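Local coordinates for salmonella typhimurium DB7155 bacteriophage DET7 tailspike (Bacteriophage, PDB 2V5I), which recognises and probably hydrolyses the O-antigen polysaccharide of Salmonella as the receptor-binding tailspike of phage Det7, at residues Ile44-Thr49 / Ala67-Asp72; Tyr19-Ser24 / Val33-Asp38; Val222-Gly227 / Ser250-Glu255; Ile202-Leu207 / Val230-Asn235; Ser256-Tyr261 / Asp288-Gly293. All coordinates share one frame; numbering follows the deposited sequence. Where two conformers were deposited one is given.

Contact 1: Ile44-Thr49 / Ala67-Asp72; sequences INYNFT and AKFIGD
The phenyl ring of Phe-48 carries the CA of Gly-71 over one face, 3.8 Å from CA to the ring centroid in a CH-pi contact, while the carbonyl carbon of Phe-69 sits in plane at its edge. The ring gets there because CG stands between the backbone N and the carbonyl carbon (chi1 68°), which turns it back across the partner strand. Phe-69 in turn meets the CB of Tyr-46 with the edge of its own ring, CD1 to CB 4.0 Å. On the other side of the strands Asn-47 lies alongside Ile-70, its OD1 3.7 Å from the CB of Ile-70. Asn-45 OD1 takes the N-H of Lys-68 at 2.9 Å, standing in for a backbone carbonyl ahead of the ladder formed by Tyr-46 N to Lys-68 O, Ile-70 N to Tyr-46 O and Phe-48 N to Ile-70 O. Parallel strands paired in register from one coil to the next, with Phe-48 and Phe-69 packed inward on Leu-75 and Met-91, are characteristic of the right-handed parallel beta-helix of P22-type tailspikes.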
# COMPACT_ATOMS: atom_id res chain seq x y z
N ILE A 44 24.43 -21.55 -29.78
CA ILE A 44 24.59 -22.96 -29.48
C ILE A 44 24.97 -23.09 -28.02
O ILE A 44 25.54 -22.16 -27.46
CB ILE A 44 25.65 -23.64 -30.38
CG1 ILE A 44 27.01 -22.95 -30.30
CG2 ILE A 44 25.17 -23.66 -31.83
CD1 ILE A 44 28.16 -23.91 -30.78
N ASN A 45 24.58 -24.20 -27.40
CA ASN A 45 24.98 -24.44 -26.03
C ASN A 45 26.50 -24.44 -25.92
O ASN A 45 27.20 -24.96 -26.81
CB ASN A 45 24.45 -25.76 -25.48
CG ASN A 45 22.96 -25.76 -25.23
OD1 ASN A 45 22.28 -24.72 -25.17
ND2 ASN A 45 22.41 -26.96 -25.07
N TYR A 46 27.01 -23.95 -24.79
CA TYR A 46 28.43 -23.86 -24.52
C TYR A 46 28.72 -24.47 -23.18
O TYR A 46 28.21 -24.02 -22.17
CB TYR A 46 28.92 -22.44 -24.53
CG TYR A 46 30.43 -22.32 -24.44
CD1 TYR A 46 31.25 -22.63 -25.53
CD2 TYR A 46 31.04 -21.93 -23.26
CE1 TYR A 46 32.61 -22.47 -25.48
CE2 TYR A 46 32.42 -21.80 -23.19
CZ TYR A 46 33.20 -22.11 -24.31
OH TYR A 46 34.58 -21.91 -24.28
N ASN A 47 29.50 -25.56 -23.21
CA ASN A 47 29.90 -26.27 -22.02
C ASN A 47 31.22 -25.72 -21.50
O ASN A 47 32.26 -25.84 -22.18
CB ASN A 47 30.00 -27.77 -22.40
CG ASN A 47 28.63 -28.31 -22.94
OD1 ASN A 47 27.82 -28.75 -22.15
ND2 ASN A 47 28.38 -28.19 -24.29
N PHE A 48 31.19 -25.03 -20.35
CA PHE A 48 32.39 -24.34 -19.81
C PHE A 48 33.05 -25.15 -18.70
O PHE A 48 32.43 -26.00 -18.08
CB PHE A 48 32.06 -22.90 -19.36
CG PHE A 48 31.15 -22.81 -18.16
CD1 PHE A 48 29.77 -22.81 -18.29
CD2 PHE A 48 31.68 -22.77 -16.86
CE1 PHE A 48 28.96 -22.74 -17.18
CE2 PHE A 48 30.87 -22.70 -15.77
CZ PHE A 48 29.49 -22.72 -15.91
N THR A 49 34.32 -24.87 -18.45
CA THR A 49 35.04 -25.48 -17.32
C THR A 49 35.11 -24.52 -16.15
O THR A 49 35.06 -23.30 -16.33
CB THR A 49 36.45 -25.82 -17.74
OG1 THR A 49 37.12 -24.68 -18.25
CG2 THR A 49 36.39 -26.87 -18.85
N ALA A 67 20.71 -19.82 -26.20
CA ALA A 67 21.22 -21.14 -25.81
C ALA A 67 21.81 -21.03 -24.41
O ALA A 67 21.75 -19.93 -23.81
CB ALA A 67 22.24 -21.65 -26.80
N LYS A 68 22.32 -22.12 -23.86
CA LYS A 68 22.71 -22.22 -22.45
C LYS A 68 24.21 -22.27 -22.25
O LYS A 68 24.92 -22.79 -23.10
CB LYS A 68 22.15 -23.48 -21.83
CG LYS A 68 20.66 -23.67 -21.99
CD LYS A 68 20.23 -25.01 -21.39
CE LYS A 68 18.72 -25.21 -21.42
NZ LYS A 68 18.33 -26.39 -20.56
N PHE A 69 24.64 -21.78 -21.08
CA PHE A 69 25.98 -22.00 -20.56
C PHE A 69 25.90 -23.10 -19.50
O PHE A 69 25.23 -22.95 -18.48
CB PHE A 69 26.59 -20.75 -19.89
CG PHE A 69 26.84 -19.60 -20.83
CD1 PHE A 69 27.70 -19.74 -21.91
CD2 PHE A 69 26.31 -18.35 -20.56
CE1 PHE A 69 27.95 -18.65 -22.78
CE2 PHE A 69 26.53 -17.27 -21.46
CZ PHE A 69 27.34 -17.42 -22.54
N ILE A 70 26.56 -24.24 -19.78
CA ILE A 70 26.47 -25.41 -18.96
C ILE A 70 27.83 -25.73 -18.34
O ILE A 70 28.84 -25.90 -19.05
CB ILE A 70 25.97 -26.63 -19.80
CG1 ILE A 70 24.63 -26.29 -20.53
CG2 ILE A 70 25.84 -27.87 -18.94
CD1 ILE A 70 24.24 -27.25 -21.59
N GLY A 71 27.86 -25.92 -17.03
CA GLY A 71 29.10 -26.28 -16.36
C GLY A 71 28.95 -26.25 -14.86
O GLY A 71 27.98 -25.68 -14.35
N ASP A 72 29.90 -26.86 -14.16
CA ASP A 72 29.97 -26.78 -12.71
C ASP A 72 31.02 -25.74 -12.41
O ASP A 72 32.10 -25.76 -13.00
CB ASP A 72 30.39 -28.10 -12.07
CG ASP A 72 29.36 -29.17 -12.18
OD1 ASP A 72 28.16 -28.86 -12.33
OD2 ASP A 72 29.74 -30.40 -12.13
O HOH W 1 32.22 -27.65 -15.78

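Contact 2: Tyr19-Ser24 / Val33-Asp38; sequences YSVKLS and VTDAVD
Val-21 lays its two methyl groups against the end of helix 29-35: CG2 rests on the CB of Ala-36 at 4.0 Å, and CG1 approaches the carbonyl O of Asp-35 at 3.9 Å. The branch is set by chi1 of -54°, with CG1 anti to the carbonyl carbon and CG2 between the backbone N and that carbon, so that one methyl meets the last turn of the helix and the other the residue that leaves it. Ala-36 N still bonds to Val-33 O at 3.2 Å, although Ala-36 itself has departed from helical angles. Strand 20-22, helix 29-35 and strand 39-42 make a beta-alpha-beta unit, and this contact ties its first strand to the chain leaving the helix; strand 39-42 then lies parallel to strand 20-22. Further along, the CB of Asp-38 packs against Tyr-19, 3.5 Å from its carbonyl O, while the Tyr-19 ring touches Val-37 obliquely, CD2 to CG2 4.4 Å. A water bridges the polar ends, accepting from Tyr-19 N at 3.0 Å and donating to Asp-38 OD2 at 2.7 Å. The same carboxylate forms salt bridges with Lys-18 through OD2 and with Lys-66 of the third subunit through OD1, which would probably stabilise its negative charge. Phe-17 of the second subunit meets the Tyr-19 ring edge-to-face.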
# COMPACT_ATOMS: atom_id res chain seq x y z
N TYR A 19 26.87 -5.00 -36.84
CA TYR A 19 27.91 -5.97 -36.53
C TYR A 19 27.49 -6.92 -35.41
O TYR A 19 27.06 -6.48 -34.35
CB TYR A 19 29.21 -5.26 -36.16
CG TYR A 19 29.98 -4.67 -37.34
CD1 TYR A 19 29.46 -3.64 -38.12
CD2 TYR A 19 31.23 -5.15 -37.66
CE1 TYR A 19 30.20 -3.11 -39.22
CE2 TYR A 19 31.95 -4.64 -38.74
CZ TYR A 19 31.44 -3.61 -39.50
OH TYR A 19 32.24 -3.14 -40.56
N SER A 20 27.61 -8.23 -35.66
CA SER A 20 27.42 -9.22 -34.62
C SER A 20 28.19 -10.46 -35.01
O SER A 20 28.28 -10.77 -36.18
CB SER A 20 25.96 -9.58 -34.55
OG SER A 20 25.73 -10.59 -33.55
N VAL A 21 28.81 -11.09 -34.05
CA VAL A 21 29.40 -12.40 -34.25
C VAL A 21 28.58 -13.46 -33.51
O VAL A 21 27.87 -13.16 -32.54
CB VAL A 21 30.89 -12.46 -33.82
CG1 VAL A 21 31.70 -11.39 -34.50
CG2 VAL A 21 31.04 -12.42 -32.34
N LYS A 22 28.70 -14.71 -33.93
CA LYS A 22 27.94 -15.79 -33.30
C LYS A 22 28.85 -16.93 -32.84
O LYS A 22 29.81 -17.29 -33.50
CB LYS A 22 26.83 -16.28 -34.26
CG LYS A 22 27.33 -17.03 -35.47
CD LYS A 22 26.24 -17.29 -36.50
CE LYS A 22 26.10 -16.18 -37.50
NZ LYS A 22 27.40 -15.84 -38.26
N LEU A 23 28.55 -17.49 -31.68
CA LEU A 23 29.45 -18.43 -31.00
C LEU A 23 29.74 -19.67 -31.89
O LEU A 23 30.85 -20.16 -31.87
CB LEU A 23 28.87 -18.85 -29.66
CG LEU A 23 29.68 -19.86 -28.84
CD1 LEU A 23 31.09 -19.37 -28.57
CD2 LEU A 23 28.95 -20.25 -27.55
N SER A 24 28.77 -20.08 -32.67
CA SER A 24 28.92 -21.28 -33.52
C SER A 24 29.99 -21.16 -34.59
O SER A 24 30.41 -22.19 -35.16
CB SER A 24 27.58 -21.63 -34.17
OG SER A 24 27.17 -20.64 -35.11
N VAL A 33 34.45 -13.66 -28.39
CA VAL A 33 34.50 -12.33 -27.72
C VAL A 33 35.62 -11.47 -28.28
O VAL A 33 35.45 -10.28 -28.48
CB VAL A 33 34.60 -12.46 -26.18
CG1 VAL A 33 34.90 -11.12 -25.50
CG2 VAL A 33 33.28 -12.99 -25.67
N THR A 34 36.76 -12.06 -28.56
CA THR A 34 37.91 -11.34 -29.15
C THR A 34 37.52 -10.69 -30.48
O THR A 34 37.87 -9.53 -30.75
CB THR A 34 39.12 -12.28 -29.30
OG1 THR A 34 39.57 -12.64 -28.00
CG2 THR A 34 40.27 -11.61 -30.03
N ASP A 35 36.75 -11.43 -31.27
CA ASP A 35 36.30 -10.93 -32.60
C ASP A 35 35.08 -9.99 -32.58
O ASP A 35 34.82 -9.28 -33.56
CB ASP A 35 36.05 -12.16 -33.49
CG ASP A 35 36.34 -11.91 -34.98
OD1 ASP A 35 37.16 -11.01 -35.30
OD2 ASP A 35 35.77 -12.67 -35.82
N ALA A 36 34.37 -9.93 -31.48
CA ALA A 36 33.18 -9.11 -31.34
C ALA A 36 33.51 -7.63 -31.32
O ALA A 36 34.58 -7.22 -30.84
CB ALA A 36 32.43 -9.50 -30.07
N VAL A 37 32.58 -6.84 -31.88
CA VAL A 37 32.66 -5.40 -32.01
C VAL A 37 31.44 -4.71 -31.34
O VAL A 37 31.61 -3.68 -30.65
CB VAL A 37 32.73 -4.95 -33.51
CG1 VAL A 37 32.87 -3.44 -33.58
CG2 VAL A 37 33.87 -5.64 -34.22
N ASP A 38 30.26 -5.27 -31.54
CA ASP A 38 28.97 -4.67 -31.13
C ASP A 38 28.10 -5.77 -30.53
O ASP A 38 27.95 -5.84 -29.30
CB ASP A 38 28.32 -3.97 -32.33
CG ASP A 38 26.96 -3.31 -32.00
OD1 ASP A 38 26.49 -3.36 -30.82
OD2 ASP A 38 26.32 -2.78 -32.96
O HOH W 2 27.27 -2.31 -35.49

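Contact 3: Val222-Gly227 / Ser250-Glu255; sequences VHYGSG and SWRAGE
Trp-251 has CG anti to the backbone N (chi1 179°) and His-223 has CG anti to the carbonyl carbon, a pairing that swings the indole edge over the imidazole. Trp-251 CE3 stands above the centre of the His-223 ring, 3.6 Å from ND1, in an edge-to-face pair with planes at 68°. Tyr-224 completes the aromatic cluster from beside the indole, its CE2 3.6 Å from CZ3 of Trp-251. The Tyr-224 hydroxyl also accepts from NH1 of Arg-252 at 3.0 Å, the donor bond bent to 144°. Arg-252 runs alongside the phenol, CD 3.5 Å from Tyr-224 CE1, and the same CD lies over one face of the indole. Past the strands the backbones remain joined: Gly-254 N donates to Gly-225 O at 2.8 Å and Glu-255 N to Gly-227 O at 2.9 Å. Strands 220-224 and 249-251 are parallel neighbours on one side of the beta-helix, between strands 187-196 and 280-283; Trp-103 forms a cation-pi pair with Arg-252, and Ser-240 of the second subunit packs on His-223 and Trp-251.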
# COMPACT_ATOMS: atom_id res chain seq x y z
N VAL A 222 13.02 -15.49 -8.48
CA VAL A 222 13.97 -16.56 -8.23
C VAL A 222 13.34 -17.65 -7.35
O VAL A 222 12.48 -17.38 -6.56
CB VAL A 222 15.27 -16.02 -7.61
CG1 VAL A 222 15.93 -15.01 -8.55
CG2 VAL A 222 15.07 -15.40 -6.28
N HIS A 223 13.78 -18.90 -7.59
CA HIS A 223 13.22 -20.11 -6.94
C HIS A 223 14.33 -20.99 -6.32
O HIS A 223 15.44 -21.12 -6.90
CB HIS A 223 12.51 -21.00 -7.95
CG HIS A 223 11.22 -20.47 -8.51
ND1 HIS A 223 10.40 -21.25 -9.28
CD2 HIS A 223 10.60 -19.26 -8.39
CE1 HIS A 223 9.32 -20.56 -9.63
NE2 HIS A 223 9.41 -19.35 -9.08
N TYR A 224 14.03 -21.57 -5.16
CA TYR A 224 14.91 -22.53 -4.49
C TYR A 224 16.29 -21.88 -4.20
O TYR A 224 16.33 -20.73 -3.73
CB TYR A 224 14.98 -23.86 -5.31
CG TYR A 224 13.65 -24.58 -5.34
CD1 TYR A 224 13.14 -25.12 -4.21
CD2 TYR A 224 12.91 -24.72 -6.53
CE1 TYR A 224 11.89 -25.80 -4.22
CE2 TYR A 224 11.70 -25.38 -6.55
CZ TYR A 224 11.19 -25.88 -5.42
OH TYR A 224 9.95 -26.52 -5.42
N GLY A 225 17.39 -22.61 -4.40
CA GLY A 225 18.71 -22.17 -3.95
C GLY A 225 18.93 -22.64 -2.51
O GLY A 225 18.01 -22.72 -1.69
N SER A 226 20.17 -22.96 -2.18
CA SER A 226 20.48 -23.39 -0.82
C SER A 226 20.70 -22.18 0.10
O SER A 226 20.73 -22.35 1.35
CB SER A 226 21.78 -24.16 -0.81
OG SER A 226 21.73 -25.33 -1.59
N GLY A 227 20.99 -21.04 -0.50
CA GLY A 227 21.21 -19.77 0.21
C GLY A 227 20.08 -18.80 -0.05
O GLY A 227 18.88 -19.20 -0.10
N SER A 250 10.91 -13.92 -4.42
CA SER A 250 11.63 -15.16 -4.12
C SER A 250 10.68 -16.19 -3.57
O SER A 250 9.90 -15.89 -2.70
CB SER A 250 12.74 -14.92 -3.08
OG SER A 250 13.25 -16.12 -2.47
N TRP A 251 10.80 -17.42 -4.07
CA TRP A 251 9.98 -18.56 -3.60
C TRP A 251 10.90 -19.74 -3.18
O TRP A 251 11.84 -20.14 -3.92
CB TRP A 251 9.06 -19.04 -4.70
CG TRP A 251 8.17 -20.24 -4.36
CD1 TRP A 251 7.16 -20.32 -3.45
CD2 TRP A 251 8.21 -21.50 -5.02
NE1 TRP A 251 6.57 -21.56 -3.50
CE2 TRP A 251 7.18 -22.29 -4.49
CE3 TRP A 251 8.99 -21.99 -6.07
CZ2 TRP A 251 6.94 -23.60 -4.95
CZ3 TRP A 251 8.76 -23.28 -6.53
CH2 TRP A 251 7.71 -24.05 -5.98
N ARG A 252 10.63 -20.28 -2.00
CA ARG A 252 11.31 -21.45 -1.42
C ARG A 252 12.84 -21.33 -1.36
O ARG A 252 13.57 -22.29 -1.56
CB ARG A 252 10.88 -22.73 -2.16
CG ARG A 252 9.46 -23.17 -1.84
CD ARG A 252 9.09 -24.49 -2.50
NE ARG A 252 7.71 -24.87 -2.10
CZ ARG A 252 7.10 -25.96 -2.54
NH1 ARG A 252 7.71 -26.77 -3.38
NH2 ARG A 252 5.86 -26.23 -2.15
N ALA A 253 13.32 -20.17 -0.96
CA ALA A 253 14.76 -19.98 -0.68
C ALA A 253 15.16 -20.91 0.44
O ALA A 253 14.50 -21.04 1.46
CB ALA A 253 15.04 -18.54 -0.26
N GLY A 254 16.28 -21.60 0.22
CA GLY A 254 16.88 -22.46 1.28
C GLY A 254 17.35 -21.68 2.47
O GLY A 254 17.42 -22.27 3.58
N GLU A 255 17.69 -20.39 2.29
CA GLU A 255 17.98 -19.49 3.40
C GLU A 255 16.86 -18.44 3.46
O GLU A 255 15.72 -18.79 3.80
CB GLU A 255 19.43 -18.92 3.40
CG GLU A 255 19.87 -18.37 4.78
CD GLU A 255 21.06 -17.34 4.70
OE1 GLU A 255 21.54 -17.01 3.58
OE2 GLU A 255 21.45 -16.81 5.75
O HOH W 3 14.45 -18.28 -3.87
O HOH W 4 20.46 -22.30 4.01

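Contact 4: Ile202-Leu207 / Val230-Asn235; sequences ITFENL and VQFLRN
Phe-204 and Phe-232 lie side by side in the interior, CD2 of the first 3.6 Å from CE2 of the second, with planes only 22° apart but slid so far that the rings barely overlap. Ile-202 and Val-230 extend this row along the same face, as expected for successive rungs of a parallel beta-helix; the strands run at 6° to one another. On the opposite face the CG2 of Thr-203 touches CD1 of Leu-233 at 3.8 Å, and Gln-231 NE2 donates to Thr-203 OG1 at 2.9 Å. Gln-231 reaches it through CG set between the backbone N and carbonyl carbon (chi1 64°) and an extended chain. Beyond the strands the polar edge begins. Arg-234 NH1 gives an in-plane bond to Asn-206 O at 2.9 Å, and Trp-211 adds a cation-pi partner. Asn-235 ND2 reaches Asn-206 OD1 at 3.0 Å from above its carbonyl plane; Asn-206 ND2 bonds to Cys-183 O, holding the amide at both ends. Leu-233 O is gripped twice, by Asn-206 N and Asn-235 ND2, which approach from opposite faces of its plane.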
# COMPACT_ATOMS: atom_id res chain seq x y z
N ILE A 202 21.33 -14.32 -6.68
CA ILE A 202 21.94 -13.09 -7.19
C ILE A 202 22.69 -12.43 -6.04
O ILE A 202 22.10 -12.19 -5.01
CB ILE A 202 20.86 -12.12 -7.73
CG1 ILE A 202 19.97 -12.85 -8.79
CG2 ILE A 202 21.52 -10.86 -8.30
CD1 ILE A 202 18.65 -12.18 -9.14
N THR A 203 23.98 -12.14 -6.26
CA THR A 203 24.83 -11.59 -5.21
C THR A 203 25.66 -10.43 -5.74
O THR A 203 26.22 -10.51 -6.81
CB THR A 203 25.85 -12.69 -4.75
OG1 THR A 203 25.16 -13.83 -4.26
CG2 THR A 203 26.80 -12.15 -3.69
N PHE A 204 25.62 -9.31 -5.02
CA PHE A 204 26.56 -8.22 -5.24
C PHE A 204 27.54 -8.21 -4.08
O PHE A 204 27.16 -7.85 -2.96
CB PHE A 204 25.76 -6.89 -5.30
CG PHE A 204 24.90 -6.76 -6.50
CD1 PHE A 204 25.43 -6.51 -7.71
CD2 PHE A 204 23.49 -7.00 -6.41
CE1 PHE A 204 24.58 -6.39 -8.88
CE2 PHE A 204 22.71 -6.86 -7.56
CZ PHE A 204 23.25 -6.61 -8.75
N GLU A 205 28.79 -8.57 -4.38
CA GLU A 205 29.84 -8.71 -3.39
C GLU A 205 30.87 -7.58 -3.62
O GLU A 205 31.51 -7.53 -4.68
CB GLU A 205 30.49 -10.07 -3.61
CG GLU A 205 31.64 -10.34 -2.67
CD GLU A 205 33.00 -9.91 -3.26
OE1 GLU A 205 33.51 -10.54 -4.25
OE2 GLU A 205 33.61 -8.95 -2.74
N ASN A 206 30.94 -6.64 -2.67
CA ASN A 206 31.87 -5.53 -2.73
C ASN A 206 32.78 -5.44 -1.49
O ASN A 206 32.94 -4.38 -0.89
CB ASN A 206 31.08 -4.22 -2.94
CG ASN A 206 30.43 -4.16 -4.29
OD1 ASN A 206 29.32 -4.68 -4.47
ND2 ASN A 206 31.09 -3.55 -5.25
N LEU A 207 33.36 -6.57 -1.12
CA LEU A 207 34.16 -6.65 0.11
C LEU A 207 35.43 -5.80 0.04
O LEU A 207 35.92 -5.35 1.09
CB LEU A 207 34.53 -8.12 0.40
CG LEU A 207 33.34 -9.02 0.82
CD1 LEU A 207 33.76 -10.45 0.94
CD2 LEU A 207 32.77 -8.54 2.13
N VAL A 230 18.41 -13.06 -3.10
CA VAL A 230 19.24 -11.91 -3.41
C VAL A 230 20.04 -11.53 -2.18
O VAL A 230 19.50 -11.45 -1.09
CB VAL A 230 18.39 -10.64 -3.84
CG1 VAL A 230 19.30 -9.45 -4.20
CG2 VAL A 230 17.47 -10.95 -4.99
N GLN A 231 21.33 -11.31 -2.35
CA GLN A 231 22.14 -10.89 -1.22
C GLN A 231 23.17 -9.83 -1.56
O GLN A 231 23.66 -9.79 -2.67
CB GLN A 231 22.84 -12.08 -0.58
CG GLN A 231 23.82 -12.75 -1.41
CD GLN A 231 24.20 -14.19 -0.87
OE1 GLN A 231 23.73 -14.63 0.19
NE2 GLN A 231 25.07 -14.87 -1.58
N PHE A 232 23.42 -8.94 -0.58
CA PHE A 232 24.41 -7.85 -0.72
C PHE A 232 25.49 -7.98 0.32
O PHE A 232 25.17 -8.31 1.46
CB PHE A 232 23.67 -6.48 -0.50
CG PHE A 232 22.68 -6.17 -1.56
CD1 PHE A 232 21.37 -6.66 -1.45
CD2 PHE A 232 23.02 -5.43 -2.64
CE1 PHE A 232 20.44 -6.41 -2.43
CE2 PHE A 232 22.05 -5.15 -3.67
CZ PHE A 232 20.77 -5.66 -3.49
N LEU A 233 26.73 -7.64 -0.07
CA LEU A 233 27.89 -7.58 0.84
C LEU A 233 28.62 -6.25 0.61
O LEU A 233 29.03 -5.95 -0.49
CB LEU A 233 28.89 -8.74 0.62
CG LEU A 233 28.39 -10.14 0.87
CD1 LEU A 233 27.70 -10.72 -0.33
CD2 LEU A 233 29.57 -11.02 1.24
N ARG A 234 28.71 -5.44 1.66
CA ARG A 234 29.40 -4.14 1.64
C ARG A 234 28.93 -3.21 0.50
O ARG A 234 29.72 -2.65 -0.23
CB ARG A 234 30.90 -4.38 1.60
CG ARG A 234 31.75 -3.16 1.99
CD ARG A 234 33.18 -3.54 2.33
NE ARG A 234 34.10 -2.39 2.42
CZ ARG A 234 34.65 -1.78 1.39
NH1 ARG A 234 34.40 -2.14 0.13
NH2 ARG A 234 35.49 -0.73 1.59
N ASN A 235 27.60 -3.09 0.39
CA ASN A 235 26.93 -2.09 -0.45
C ASN A 235 26.39 -0.97 0.44
O ASN A 235 25.86 -1.23 1.51
CB ASN A 235 25.83 -2.75 -1.27
CG ASN A 235 26.36 -3.40 -2.52
OD1 ASN A 235 25.97 -3.03 -3.67
ND2 ASN A 235 27.26 -4.34 -2.38

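Contact 5: Ser256-Tyr261 / Asp288-Gly293; sequences SGFKTY and DGFDLG
Phe-258 and Phe-290 form the tight half of this contact, an offset stack with centroids 4.7 Å apart and planes at 23°. CD2 of Phe-258 sits over one face of the Phe-290 ring, displaced toward its rim and 3.4 Å from CE2. Both rings have CG anti to the carbonyl carbon and point the same way into the interior, where Val-230 packs on Phe-258 and Ile-327 and Val-329 on Phe-290. Close behind them the backbones are joined by Asp-291 N to Phe-258 O at 2.8 Å, an almost straight bond at 172°, and by Phe-258 N to Gly-289 O and Thr-260 N to Asp-291 O. Gly-257 and Gly-289 precede the paired strands, and Gly-257 N donates to Asp-288 O. At the C-terminal end of the pairing a water links Thr-260 OG1 with Leu-292 O.

The opposite face is looser and wetter. Lys-259 and Asp-291 lie alongside one another, yet their charged ends, NZ and OD2, remain 5.5 Å apart; the lysine instead forms a salt bridge with Glu-255, and Asp-291 OD1 accepts from Gln-262. A water donates to Asp-291 OD2 at 2.5 Å and joins it to Ser-256 OG, which also accepts from Asp-288 N at 3.1 Å. The chemistry thus implies two successive rungs joined inside by aromatic stacking, while the outward carboxylate is held by water and the amide of Gln-262; the lysine charge, at longer range, may steady it.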
# COMPACT_ATOMS: atom_id res chain seq x y z
N SER A 256 17.12 -17.22 3.01
CA SER A 256 16.16 -16.13 3.10
C SER A 256 15.87 -15.59 1.71
O SER A 256 16.67 -15.72 0.77
CB SER A 256 16.69 -15.01 3.97
OG SER A 256 16.81 -15.48 5.33
N GLY A 257 14.72 -14.95 1.57
CA GLY A 257 14.39 -14.38 0.24
C GLY A 257 15.44 -13.34 -0.15
O GLY A 257 15.98 -13.35 -1.25
N PHE A 258 15.59 -12.36 0.73
CA PHE A 258 16.41 -11.22 0.52
C PHE A 258 17.24 -10.92 1.77
O PHE A 258 16.69 -10.89 2.85
CB PHE A 258 15.49 -10.00 0.26
CG PHE A 258 14.52 -10.22 -0.89
CD1 PHE A 258 14.90 -10.08 -2.20
CD2 PHE A 258 13.21 -10.71 -0.64
CE1 PHE A 258 14.02 -10.33 -3.25
CE2 PHE A 258 12.30 -10.95 -1.71
CZ PHE A 258 12.71 -10.80 -2.99
N LYS A 259 18.53 -10.74 1.56
CA LYS A 259 19.49 -10.70 2.70
C LYS A 259 20.54 -9.61 2.55
O LYS A 259 21.20 -9.54 1.52
CB LYS A 259 20.15 -12.06 2.83
CG LYS A 259 21.21 -12.23 3.96
CD LYS A 259 22.01 -13.50 3.75
CE LYS A 259 23.05 -13.71 4.81
NZ LYS A 259 23.65 -15.09 4.59
N THR A 260 20.66 -8.81 3.62
CA THR A 260 21.84 -7.99 3.81
C THR A 260 22.80 -8.73 4.74
O THR A 260 22.46 -9.04 5.87
CB THR A 260 21.44 -6.61 4.44
OG1 THR A 260 20.69 -6.78 5.62
CG2 THR A 260 20.59 -5.81 3.47
N TYR A 261 24.01 -9.01 4.23
CA TYR A 261 24.93 -9.82 5.06
C TYR A 261 25.23 -9.16 6.35
O TYR A 261 25.32 -7.90 6.45
CB TYR A 261 26.28 -10.06 4.36
CG TYR A 261 26.45 -11.43 3.83
CD1 TYR A 261 25.80 -11.79 2.68
CD2 TYR A 261 27.29 -12.32 4.44
CE1 TYR A 261 25.96 -13.03 2.14
CE2 TYR A 261 27.47 -13.60 3.91
CZ TYR A 261 26.80 -13.94 2.77
OH TYR A 261 26.92 -15.18 2.18
N ASP A 288 14.21 -16.60 6.54
CA ASP A 288 13.46 -15.34 6.68
C ASP A 288 12.92 -14.89 5.32
O ASP A 288 13.54 -15.21 4.29
CB ASP A 288 14.35 -14.22 7.23
CG ASP A 288 14.83 -14.46 8.66
OD1 ASP A 288 14.54 -15.54 9.25
OD2 ASP A 288 15.44 -13.48 9.17
N GLY A 289 11.86 -14.09 5.29
CA GLY A 289 11.42 -13.50 4.04
C GLY A 289 12.48 -12.44 3.66
O GLY A 289 13.10 -12.49 2.60
N PHE A 290 12.56 -11.40 4.50
CA PHE A 290 13.61 -10.37 4.35
C PHE A 290 14.46 -10.39 5.64
O PHE A 290 13.90 -10.24 6.73
CB PHE A 290 12.95 -8.99 4.22
CG PHE A 290 12.18 -8.80 2.94
CD1 PHE A 290 10.90 -9.39 2.79
CD2 PHE A 290 12.65 -8.05 1.91
CE1 PHE A 290 10.21 -9.21 1.62
CE2 PHE A 290 11.91 -7.87 0.71
CZ PHE A 290 10.71 -8.49 0.60
N ASP A 291 15.77 -10.62 5.49
CA ASP A 291 16.74 -10.63 6.61
C ASP A 291 17.63 -9.42 6.45
O ASP A 291 18.61 -9.47 5.73
CB ASP A 291 17.61 -11.91 6.54
CG ASP A 291 18.67 -11.98 7.63
OD1 ASP A 291 18.73 -11.11 8.53
OD2 ASP A 291 19.49 -12.93 7.54
N LEU A 292 17.24 -8.32 7.12
CA LEU A 292 17.84 -7.02 6.91
C LEU A 292 18.74 -6.46 8.02
O LEU A 292 19.09 -5.28 8.04
CB LEU A 292 16.77 -5.97 6.53
CG LEU A 292 15.78 -6.41 5.43
CD1 LEU A 292 14.79 -5.30 5.14
CD2 LEU A 292 16.50 -6.83 4.18
N GLY A 293 19.13 -7.34 8.92
CA GLY A 293 20.02 -6.96 9.99
C GLY A 293 21.43 -6.73 9.55
O GLY A 293 21.83 -7.15 8.49
O HOH W 5 19.21 -15.17 6.43
O HOH W 6 21.57 -4.25 7.15
O HOH W 7 24.05 -5.58 6.41

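Contacts 3, 4 and 5 are buried, whereas contacts 1 and 2 are partly exposed toward the N-terminal end. Contacts 4 and 5 hold adjoining rungs of the same run of strands, joined where strand 230-233 pairs with strand 258-260; their centres are about 12 Å apart, and both line phenylalanines along the interior. Contact 3 belongs to a different side of the helix yet touches both through Val-222 and Ser-250, and its aromatic cluster includes polar rings and an arginine near the second subunit. Contact 1 is also strand pairing, but with asparagines on its outer side. Contact 2 alone joins strand to helix end, relying on aliphatic packing and a water, and it meets both other subunits.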